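Spike protein P1 (Pseudoalteromonas phage pm2, PDB 2VVE) serves as the receptor-binding spike at the fivefold vertices of the virion, with its C-terminal part binding the receptor and its N-terminal part associated with the capsid vertex. Local coordinates at residues I17-G22 and Y80-E85; K132-H137 and T230-Y235; F157-G162 and V193-S198. All coordinates share one frame; numbering follows the deposited sequence.

Interaction 1 of 3, residues I17-G22 and Y80-E85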
loop_
_atom_site.group_PDB
_atom_site.type_symbol
_atom_site.label_atom_id
_atom_site.label_comp_id
_atom_site.label_asym_id
_atom_site.label_seq_id
_atom_site.Cartn_x
_atom_site.Cartn_y
_atom_site.Cartn_z
ATOM N N ILE A 17 -2.203 -4.565 -25.303
ATOM C CA ILE A 17 -2.141 -3.475 -26.290
ATOM C C ILE A 17 -0.840 -2.679 -26.141
ATOM O O ILE A 17 -0.503 -2.232 -25.033
ATOM C CB ILE A 17 -3.345 -2.518 -26.187
ATOM C CG1 ILE A 17 -4.630 -3.201 -26.676
ATOM C CG2 ILE A 17 -3.092 -1.220 -26.995
ATOM C CD1 ILE A 17 -5.914 -2.484 -26.229
ATOM N N PRO A 18 -0.111 -2.491 -27.258
ATOM C CA PRO A 18 1.093 -1.673 -27.192
ATOM C C PRO A 18 0.710 -0.208 -27.067
ATOM O O PRO A 18 -0.004 0.327 -27.918
ATOM C CB PRO A 18 1.788 -1.947 -28.530
ATOM C CG PRO A 18 0.658 -2.265 -29.468
ATOM C CD PRO A 18 -0.371 -2.986 -28.628
ATOM N N LEU A 19 1.151 0.424 -25.984
ATOM C CA LEU A 19 0.851 1.839 -25.767
ATOM C C LEU A 19 1.904 2.727 -26.442
ATOM O O LEU A 19 3.082 2.665 -26.099
ATOM C CB LEU A 19 0.789 2.141 -24.273
ATOM C CG LEU A 19 -0.287 1.416 -23.452
ATOM C CD1 LEU A 19 -0.017 1.607 -21.966
ATOM C CD2 LEU A 19 -1.684 1.935 -23.816
ATOM N N ARG A 20 1.476 3.541 -27.407
ATOM C CA ARG A 20 2.424 4.349 -28.161
ATOM C C ARG A 20 2.136 5.838 -27.924
ATOM O O ARG A 20 1.412 6.172 -26.994
ATOM C CB ARG A 20 2.430 3.925 -29.635
ATOM C CG ARG A 20 2.740 2.430 -29.792
ATOM C CD ARG A 20 3.090 2.045 -31.221
ATOM N NE ARG A 20 3.440 0.625 -31.308
ATOM C CZ ARG A 20 4.637 0.111 -31.014
ATOM N NH1 ARG A 20 5.638 0.893 -30.611
ATOM N NH2 ARG A 20 4.838 -1.199 -31.118
ATOM N N ASP A 21 2.721 6.718 -28.729
ATOM C CA ASP A 21 2.720 8.148 -28.431
ATOM C C ASP A 21 1.557 8.929 -29.029
ATOM O O ASP A 21 1.000 8.561 -30.070
ATOM C CB ASP A 21 4.034 8.787 -28.908
ATOM C CG ASP A 21 4.256 8.602 -30.408
ATOM O OD1 ASP A 21 4.192 7.447 -30.893
ATOM O OD2 ASP A 21 4.479 9.602 -31.103
ATOM N N GLY A 22 1.242 10.048 -28.395
ATOM C CA GLY A 22 0.118 10.883 -28.829
ATOM C C GLY A 22 -1.222 10.248 -28.490
ATOM O O GLY A 22 -1.277 9.184 -27.875
ATOM N N TYR A 80 -6.717 6.848 -25.701
ATOM C CA TYR A 80 -5.764 6.973 -24.612
ATOM C C TYR A 80 -4.652 7.971 -24.967
ATOM O O TYR A 80 -4.429 8.272 -26.144
ATOM C CB TYR A 80 -5.155 5.610 -24.214
ATOM C CG TYR A 80 -4.125 5.078 -25.202
ATOM C CD1 TYR A 80 -4.505 4.228 -26.233
ATOM C CD2 TYR A 80 -2.781 5.428 -25.093
ATOM C CE1 TYR A 80 -3.560 3.732 -27.158
ATOM C CE2 TYR A 80 -1.818 4.947 -26.023
ATOM C CZ TYR A 80 -2.231 4.103 -27.047
ATOM O OH TYR A 80 -1.329 3.616 -27.970
ATOM N N TRP A 81 -3.977 8.468 -23.931
ATOM C CA TRP A 81 -2.700 9.170 -24.068
ATOM C C TRP A 81 -1.792 8.785 -22.898
ATOM O O TRP A 81 -2.250 8.733 -21.744
ATOM C CB TRP A 81 -2.922 10.687 -24.072
ATOM C CG TRP A 81 -1.656 11.491 -24.271
ATOM C CD1 TRP A 81 -1.186 11.987 -25.446
ATOM C CD2 TRP A 81 -0.712 11.889 -23.260
ATOM N NE1 TRP A 81 0.001 12.673 -25.244
ATOM C CE2 TRP A 81 0.313 12.622 -23.909
ATOM C CE3 TRP A 81 -0.628 11.693 -21.874
ATOM C CZ2 TRP A 81 1.396 13.168 -23.218
ATOM C CZ3 TRP A 81 0.463 12.232 -21.190
ATOM C CH2 TRP A 81 1.458 12.962 -21.865
ATOM N N VAL A 82 -0.520 8.513 -23.190
ATOM C CA VAL A 82 0.472 8.241 -22.137
ATOM C C VAL A 82 1.725 9.099 -22.281
ATOM O O VAL A 82 2.418 9.363 -21.305
ATOM C CB VAL A 82 0.893 6.737 -22.058
ATOM C CG1 VAL A 82 -0.284 5.865 -21.624
ATOM C CG2 VAL A 82 1.501 6.248 -23.384
ATOM N N SER A 83 2.013 9.525 -23.508
ATOM C CA SER A 83 3.308 10.143 -23.796
ATOM C C SER A 83 3.337 10.787 -25.178
ATOM O O SER A 83 2.650 10.332 -26.084
ATOM C CB SER A 83 4.417 9.085 -23.701
ATOM O OG SER A 83 5.654 9.631 -24.096
ATOM N N ASP A 84 4.137 11.843 -25.322
ATOM C CA ASP A 84 4.428 12.429 -26.640
ATOM C C ASP A 84 5.811 12.060 -27.184
ATOM O O ASP A 84 6.240 12.603 -28.198
ATOM C CB ASP A 84 4.268 13.949 -26.615
ATOM C CG ASP A 84 2.825 14.381 -26.496
ATOM O OD1 ASP A 84 1.937 13.777 -27.155
ATOM O OD2 ASP A 84 2.584 15.341 -25.743
ATOM N N GLU A 85 6.488 11.129 -26.516
ATOM C CA GLU A 85 7.820 10.663 -26.936
ATOM C C GLU A 85 7.702 9.674 -28.093
ATOM O O GLU A 85 7.145 8.587 -27.918
ATOM C CB GLU A 85 8.537 9.982 -25.761
ATOM C CG GLU A 85 9.117 10.942 -24.729
ATOM C CD GLU A 85 10.305 11.730 -25.271
ATOM O OE1 GLU A 85 11.353 11.115 -25.585
ATOM O OE2 GLU A 85 10.189 12.969 -25.383
HETATM O O HOH W 1 -1.963 1.448 -29.370
HETATM O O HOH W 2 0.351 8.252 -25.884
HETATM O O HOH W 3 4.643 12.137 -30.363
#

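Interaction 2 of 3, residues K132-H137 and T230-Y235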
loop_
_atom_site.group_PDB
_atom_site.type_symbol
_atom_site.label_atom_id
_atom_site.label_comp_id
_atom_site.label_asym_id
_atom_site.label_seq_id
_atom_site.Cartn_x
_atom_site.Cartn_y
_atom_site.Cartn_z
ATOM N N LYS A 132 20.858 1.613 -29.440
ATOM C CA LYS A 132 21.747 2.494 -30.178
ATOM C C LYS A 132 22.293 3.619 -29.322
ATOM O O LYS A 132 21.723 3.962 -28.287
ATOM C CB LYS A 132 21.013 3.100 -31.371
ATOM C CG LYS A 132 20.639 2.118 -32.471
ATOM C CD LYS A 132 19.841 2.847 -33.540
ATOM C CE LYS A 132 19.318 1.902 -34.619
ATOM N NZ LYS A 132 18.389 2.612 -35.567
ATOM N N ALA A 133 23.409 4.191 -29.764
ATOM C CA ALA A 133 23.889 5.444 -29.198
ATOM C C ALA A 133 24.499 6.319 -30.274
ATOM O O ALA A 133 25.157 5.816 -31.197
ATOM C CB ALA A 133 24.896 5.194 -28.088
ATOM N N ARG A 134 24.276 7.624 -30.141
ATOM C CA ARG A 134 24.972 8.635 -30.918
ATOM C C ARG A 134 26.255 8.953 -30.143
ATOM O O ARG A 134 26.219 9.400 -28.987
ATOM C CB ARG A 134 24.081 9.877 -31.102
ATOM C CG ARG A 134 24.768 11.056 -31.773
ATOM C CD ARG A 134 23.840 12.256 -31.919
ATOM N NE ARG A 134 24.501 13.317 -32.675
ATOM C CZ ARG A 134 23.884 14.379 -33.182
ATOM N NH1 ARG A 134 24.579 15.281 -33.863
ATOM N NH2 ARG A 134 22.576 14.542 -33.015
ATOM N N VAL A 135 27.392 8.672 -30.770
ATOM C CA VAL A 135 28.663 8.654 -30.059
ATOM C C VAL A 135 29.631 9.658 -30.676
ATOM O O VAL A 135 29.821 9.690 -31.893
ATOM C CB VAL A 135 29.285 7.212 -30.028
ATOM C CG1 VAL A 135 30.592 7.212 -29.305
ATOM C CG2 VAL A 135 28.351 6.226 -29.350
ATOM N N ARG A 136 30.225 10.485 -29.823
ATOM C CA ARG A 136 31.144 11.516 -30.282
ATOM C C ARG A 136 32.537 11.274 -29.719
ATOM O O ARG A 136 32.750 11.280 -28.499
ATOM C CB ARG A 136 30.631 12.913 -29.893
ATOM C CG ARG A 136 31.510 14.069 -30.397
ATOM C CD ARG A 136 30.866 15.399 -30.138
ATOM N NE ARG A 136 29.568 15.477 -30.794
ATOM C CZ ARG A 136 28.601 16.314 -30.440
ATOM N NH1 ARG A 136 28.782 17.156 -29.427
ATOM N NH2 ARG A 136 27.447 16.294 -31.096
ATOM N N HIS A 137 33.483 11.069 -30.623
ATOM C CA HIS A 137 34.890 10.984 -30.259
ATOM C C HIS A 137 35.588 12.307 -30.574
ATOM O O HIS A 137 35.451 12.848 -31.671
ATOM C CB HIS A 137 35.556 9.821 -30.999
ATOM C CG HIS A 137 34.783 8.541 -30.918
ATOM N ND1 HIS A 137 34.727 7.781 -29.770
ATOM C CD2 HIS A 137 34.048 7.879 -31.846
ATOM C CE1 HIS A 137 33.981 6.710 -29.989
ATOM N NE2 HIS A 137 33.563 6.741 -31.243
ATOM N N THR A 230 32.175 10.365 -25.924
ATOM C CA THR A 230 30.960 10.839 -25.258
ATOM C C THR A 230 29.705 10.203 -25.863
ATOM O O THR A 230 29.510 10.216 -27.091
ATOM C CB THR A 230 30.836 12.390 -25.329
ATOM O OG1 THR A 230 32.006 13.000 -24.768
ATOM C CG2 THR A 230 29.580 12.888 -24.575
ATOM N N PHE A 231 28.849 9.660 -25.000
ATOM C CA PHE A 231 27.560 9.105 -25.439
ATOM C C PHE A 231 26.504 10.207 -25.498
ATOM O O PHE A 231 25.705 10.384 -24.580
ATOM C CB PHE A 231 27.107 7.936 -24.552
ATOM C CG PHE A 231 27.954 6.704 -24.700
ATOM C CD1 PHE A 231 27.542 5.658 -25.512
ATOM C CD2 PHE A 231 29.176 6.604 -24.045
ATOM C CE1 PHE A 231 28.339 4.510 -25.668
ATOM C CE2 PHE A 231 29.983 5.471 -24.192
ATOM C CZ PHE A 231 29.561 4.419 -25.000
ATOM N N ILE A 232 26.527 10.958 -26.596
ATOM C CA ILE A 232 25.617 12.090 -26.806
ATOM C C ILE A 232 24.138 11.733 -26.528
ATOM O O ILE A 232 23.421 12.467 -25.823
ATOM C CB ILE A 232 25.799 12.663 -28.240
ATOM C CG1 ILE A 232 27.236 13.196 -28.427
ATOM C CG2 ILE A 232 24.750 13.724 -28.551
ATOM C CD1 ILE A 232 27.597 14.358 -27.496
ATOM N N GLU A 233 23.703 10.593 -27.060
ATOM C CA GLU A 233 22.347 10.104 -26.859
ATOM C C GLU A 233 22.354 8.578 -26.862
ATOM O O GLU A 233 22.982 7.972 -27.712
ATOM C CB GLU A 233 21.448 10.628 -27.983
ATOM C CG GLU A 233 19.960 10.399 -27.772
ATOM C CD GLU A 233 19.146 10.635 -29.037
ATOM O OE1 GLU A 233 19.738 10.954 -30.099
ATOM O OE2 GLU A 233 17.910 10.489 -28.965
ATOM N N VAL A 234 21.696 7.970 -25.880
ATOM C CA VAL A 234 21.466 6.524 -25.879
ATOM C C VAL A 234 19.954 6.323 -26.032
ATOM O O VAL A 234 19.158 6.859 -25.244
ATOM C CB VAL A 234 21.981 5.836 -24.595
ATOM C CG1 VAL A 234 21.761 4.309 -24.685
ATOM C CG2 VAL A 234 23.472 6.179 -24.353
ATOM N N TYR A 235 19.567 5.546 -27.040
ATOM C CA TYR A 235 18.157 5.488 -27.451
ATOM C C TYR A 235 17.833 4.195 -28.175
ATOM O O TYR A 235 18.712 3.380 -28.456
ATOM C CB TYR A 235 17.832 6.686 -28.365
ATOM C CG TYR A 235 18.552 6.655 -29.698
ATOM C CD1 TYR A 235 17.932 6.122 -30.838
ATOM C CD2 TYR A 235 19.862 7.128 -29.822
ATOM C CE1 TYR A 235 18.591 6.068 -32.059
ATOM C CE2 TYR A 235 20.530 7.078 -31.049
ATOM C CZ TYR A 235 19.884 6.547 -32.161
ATOM O OH TYR A 235 20.542 6.489 -33.370
HETATM O O HOH W 4 20.941 13.378 -30.477
HETATM O O HOH W 5 33.844 13.181 -26.759
#

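Interaction 3 of 3, residues F157-G162 and V193-S198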
loop_
_atom_site.group_PDB
_atom_site.type_symbol
_atom_site.label_atom_id
_atom_site.label_comp_id
_atom_site.label_asym_id
_atom_site.label_seq_id
_atom_site.Cartn_x
_atom_site.Cartn_y
_atom_site.Cartn_z
ATOM N N PHE A 157 28.361 -0.988 -24.567
ATOM C CA PHE A 157 27.454 -1.086 -23.428
ATOM C C PHE A 157 27.873 -2.308 -22.661
ATOM O O PHE A 157 27.962 -3.391 -23.245
ATOM C CB PHE A 157 26.007 -1.291 -23.872
ATOM C CG PHE A 157 25.470 -0.189 -24.728
ATOM C CD1 PHE A 157 25.413 1.118 -24.253
ATOM C CD2 PHE A 157 25.005 -0.462 -26.009
ATOM C CE1 PHE A 157 24.885 2.154 -25.055
ATOM C CE2 PHE A 157 24.491 0.561 -26.831
ATOM C CZ PHE A 157 24.428 1.869 -26.343
ATOM N N TYR A 158 28.155 -2.132 -21.367
ATOM C CA TYR A 158 28.282 -3.271 -20.465
ATOM C C TYR A 158 26.924 -3.457 -19.791
ATOM O O TYR A 158 26.452 -2.554 -19.104
ATOM C CB TYR A 158 29.348 -3.024 -19.389
ATOM C CG TYR A 158 30.787 -2.995 -19.862
ATOM C CD1 TYR A 158 31.149 -3.344 -21.178
ATOM C CD2 TYR A 158 31.793 -2.621 -18.988
ATOM C CE1 TYR A 158 32.482 -3.309 -21.583
ATOM C CE2 TYR A 158 33.112 -2.584 -19.383
ATOM C CZ TYR A 158 33.462 -2.933 -20.661
ATOM O OH TYR A 158 34.808 -2.891 -20.989
ATOM N N ILE A 159 26.305 -4.622 -19.976
ATOM C CA ILE A 159 24.941 -4.854 -19.491
ATOM C C ILE A 159 24.890 -6.067 -18.560
ATOM O O ILE A 159 25.454 -7.122 -18.870
ATOM C CB ILE A 159 23.939 -5.047 -20.662
ATOM C CG1 ILE A 159 24.093 -3.920 -21.699
ATOM C CG2 ILE A 159 22.490 -5.151 -20.134
ATOM C CD1 ILE A 159 23.092 -3.983 -22.866
ATOM N N THR A 160 24.194 -5.941 -17.431
ATOM C CA THR A 160 24.064 -7.091 -16.523
ATOM C C THR A 160 23.278 -8.207 -17.247
ATOM O O THR A 160 22.288 -7.931 -17.916
ATOM C CB THR A 160 23.367 -6.716 -15.190
ATOM O OG1 THR A 160 22.084 -6.155 -15.463
ATOM C CG2 THR A 160 24.202 -5.695 -14.387
ATOM N N GLU A 161 23.739 -9.451 -17.149
ATOM C CA GLU A 161 23.012 -10.567 -17.782
ATOM C C GLU A 161 21.848 -11.001 -16.903
ATOM O O GLU A 161 20.805 -11.437 -17.400
ATOM C CB GLU A 161 23.927 -11.756 -18.090
ATOM C CG GLU A 161 23.251 -12.797 -18.998
ATOM C CD GLU A 161 24.222 -13.768 -19.634
ATOM O OE1 GLU A 161 24.904 -14.505 -18.886
ATOM O OE2 GLU A 161 24.294 -13.800 -20.886
ATOM N N GLY A 162 22.045 -10.907 -15.593
ATOM C CA GLY A 162 20.938 -10.987 -14.652
ATOM C C GLY A 162 20.426 -9.582 -14.400
ATOM O O GLY A 162 20.677 -8.662 -15.193
ATOM N N VAL A 193 23.651 -2.107 -31.571
ATOM C CA VAL A 193 23.732 -3.525 -31.233
ATOM C C VAL A 193 22.344 -4.117 -31.040
ATOM O O VAL A 193 21.409 -3.430 -30.604
ATOM C CB VAL A 193 24.613 -3.779 -29.960
ATOM C CG1 VAL A 193 26.056 -3.320 -30.203
ATOM C CG2 VAL A 193 24.016 -3.096 -28.727
ATOM N N MET A 194 22.218 -5.394 -31.359
ATOM C CA MET A 194 21.066 -6.163 -30.949
ATOM C C MET A 194 21.389 -6.750 -29.577
ATOM O O MET A 194 22.473 -7.285 -29.356
ATOM C CB MET A 194 20.771 -7.294 -31.942
ATOM C CG MET A 194 20.364 -6.832 -33.336
ATOM S SD MET A 194 18.907 -5.767 -33.341
ATOM C CE MET A 194 17.669 -6.885 -32.698
ATOM N N VAL A 195 20.436 -6.652 -28.664
ATOM C CA VAL A 195 20.582 -7.212 -27.334
ATOM C C VAL A 195 19.375 -8.084 -27.034
ATOM O O VAL A 195 18.246 -7.747 -27.410
ATOM C CB VAL A 195 20.726 -6.085 -26.273
ATOM C CG1 VAL A 195 20.909 -6.662 -24.898
ATOM C CG2 VAL A 195 21.908 -5.202 -26.602
ATOM N N THR A 196 19.618 -9.213 -26.373
ATOM C CA THR A 196 18.549 -10.125 -26.004
ATOM C C THR A 196 18.574 -10.334 -24.499
ATOM O O THR A 196 19.547 -10.863 -23.961
ATOM C CB THR A 196 18.676 -11.488 -26.741
ATOM O OG1 THR A 196 18.629 -11.275 -28.155
ATOM C CG2 THR A 196 17.555 -12.418 -26.343
ATOM N N LEU A 197 17.497 -9.927 -23.833
ATOM C CA LEU A 197 17.459 -9.920 -22.367
ATOM C C LEU A 197 16.252 -10.632 -21.771
ATOM O O LEU A 197 15.157 -10.580 -22.314
ATOM C CB LEU A 197 17.488 -8.483 -21.843
ATOM C CG LEU A 197 18.666 -7.581 -22.243
ATOM C CD1 LEU A 197 18.436 -6.151 -21.767
ATOM C CD2 LEU A 197 20.019 -8.116 -21.755
ATOM N N SER A 198 16.475 -11.277 -20.628
ATOM C CA SER A 198 15.397 -11.840 -19.825
ATOM C C SER A 198 14.542 -10.727 -19.233
ATOM O O SER A 198 15.017 -9.599 -19.046
ATOM C CB SER A 198 15.986 -12.691 -18.700
ATOM O OG SER A 198 16.947 -11.949 -17.981
HETATM O O HOH W 6 19.446 -11.565 -19.749
#

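Interaction 1 of 3, residues I17-G22 and Y80-E85
The Y80 ring carries L19 on one face: methyl CD2 stands 3.8 Å from the ring centroid, 14° off the normal and displaced toward the rim, a CH-pi contact in which the two side chains cross obliquely. At the ring edge, near its plane, lies the carbonyl oxygen of R20. The hydroxyl is gripped from two directions: R20 N donates to Y80 OH over 2.9 Å in an almost straight bond, and one water ties the same OH to P18 O. The second flat group, W81, is covered differently. S83 N lies above the centre of its indole, while D84 CG sits at the edge in plane, where W81 NE1 donates to D84 OD1 (2.9 Å); the oxygen is met from above its carboxylate plane. G22 reaches W81 obliquely, its C atom 3.5 Å from W81 CD1.

Between the two aromatic residues the backbones join. S83 O takes one N-H bond, from G22 N at 2.7 Å, and a longer C-H...O contact from D21 CA. A second water accepts from V82 N beside R20 O and G22 O, and a third donates to D21 OD2 and D84 O; D21 OD1 is held by a salt bridge to R24. The loop of residues 82-85 is shaped from within by an ST turn, E85 N donating to S83 OG at 3.0 Å.

L19 and Y80 also pack on I44. The chain at 17-22 leaves the edge of one antiparallel sheet and passes to strand 24-27, the neighbour of strand 78-81 in the facing sheet. Such an edge strand changing sheets at the margin of a beta sandwich suits the second jelly-roll domain of this spike.

Interaction 2 of 3, residues K132-H137 and T230-Y235
R136 lies over I232, and the arginine can be followed atom by atom. R136 CB rests 3.7 Å from I232 CG1. The chain then bends at its third torsion (-59°), which puts NE 4.0 Å from both I232 CG1 and CD1. At the tip the guanidinium lies flat on the methyl: I232 CD1 stands 3.6 Å above the plane, over its centre. A salt bridge from NE to D188, which also pairs with R134 NE, engages the polar side of the group. The other branch of the isoleucine serves R134, whose CD is 3.8 Å from I232 CG2.

Backbone bonds frame this cluster. R136 N donates to T230 O and T230 N to R136 O, both at 2.8 Å, and R134 N donates to E233 O, whereas the return bond from E233 N to R134 O is long and weak. On the other face of the sheet, A133 CB meets the edge of the F231 ring, in plane, 3.7 Å from CD1.

I232 and E233 both face R134, a classic beta bulge that follows an inverse gamma turn centred on F231, here between the two central antiparallel strands of a four-stranded, jelly-roll-like sheet.

Interaction 3 of 3, residues F157-G162 and V193-S198
F157 and V193 meet across the interior of a beta sandwich, jelly-roll-like in its strand order, where strand 151-160 of one sheet faces strand 189-195 of the other. The F157 ring presents its edge: V193 CG2 lies in the ring plane, 3.9 Å from F157 CD2. L131 and A133 also pack against this phenylalanine. Two residues on, I159 again projects inward. Its CD1, anti to CA (chi2 -177°), extends to V195, and the residues meet tip to tip, CD1 4.0 Å from V195 CG1 and 4.1 Å from CG2. The second branch of I159 has a different partner, CG2 standing 4.2 Å from L197 CD2 with the two side chains at about a right angle. This is apolar contact between side-chain ends; the CA atoms of I159 and V195 are 9.3 Å apart.

Beyond I159 the chains draw nearer, CA to CA 7.2 Å at E161 and L197, and polar groups take over. T160 OG1 donates to G162 O at 2.9 Å and accepts from R203 N, bracing the turn at the strand end. H202 links the two segments, its ring nitrogens bonded to T160 O and S198 O, which would favour the doubly protonated form. Between the segments, a water donates to E161 O at 2.7 Å and accepts from S198 N.

Overall arrangement
From the N terminus, the first loop is closed by interaction 1, when 80-85 returns to 17-22 and fastens the margin of the sandwich that holds strands 11-19 and 78-81. The chain then enters the other sandwich. Segment 132-137 opens interaction 2, but before 230-235 completes it the chain lays down 157-162 and 193-198, so interaction 3 lies wholly within that larger loop. Interaction 2 works within a sheet and interaction 3 between sheets; they touch where F157 packs on A133 and V234. Interaction 1 stands apart, its centre about 25 Å from each of the others' centres. After interaction 2, strand 245-253 returns to the sandwich of interaction 1, beside strand 11-19.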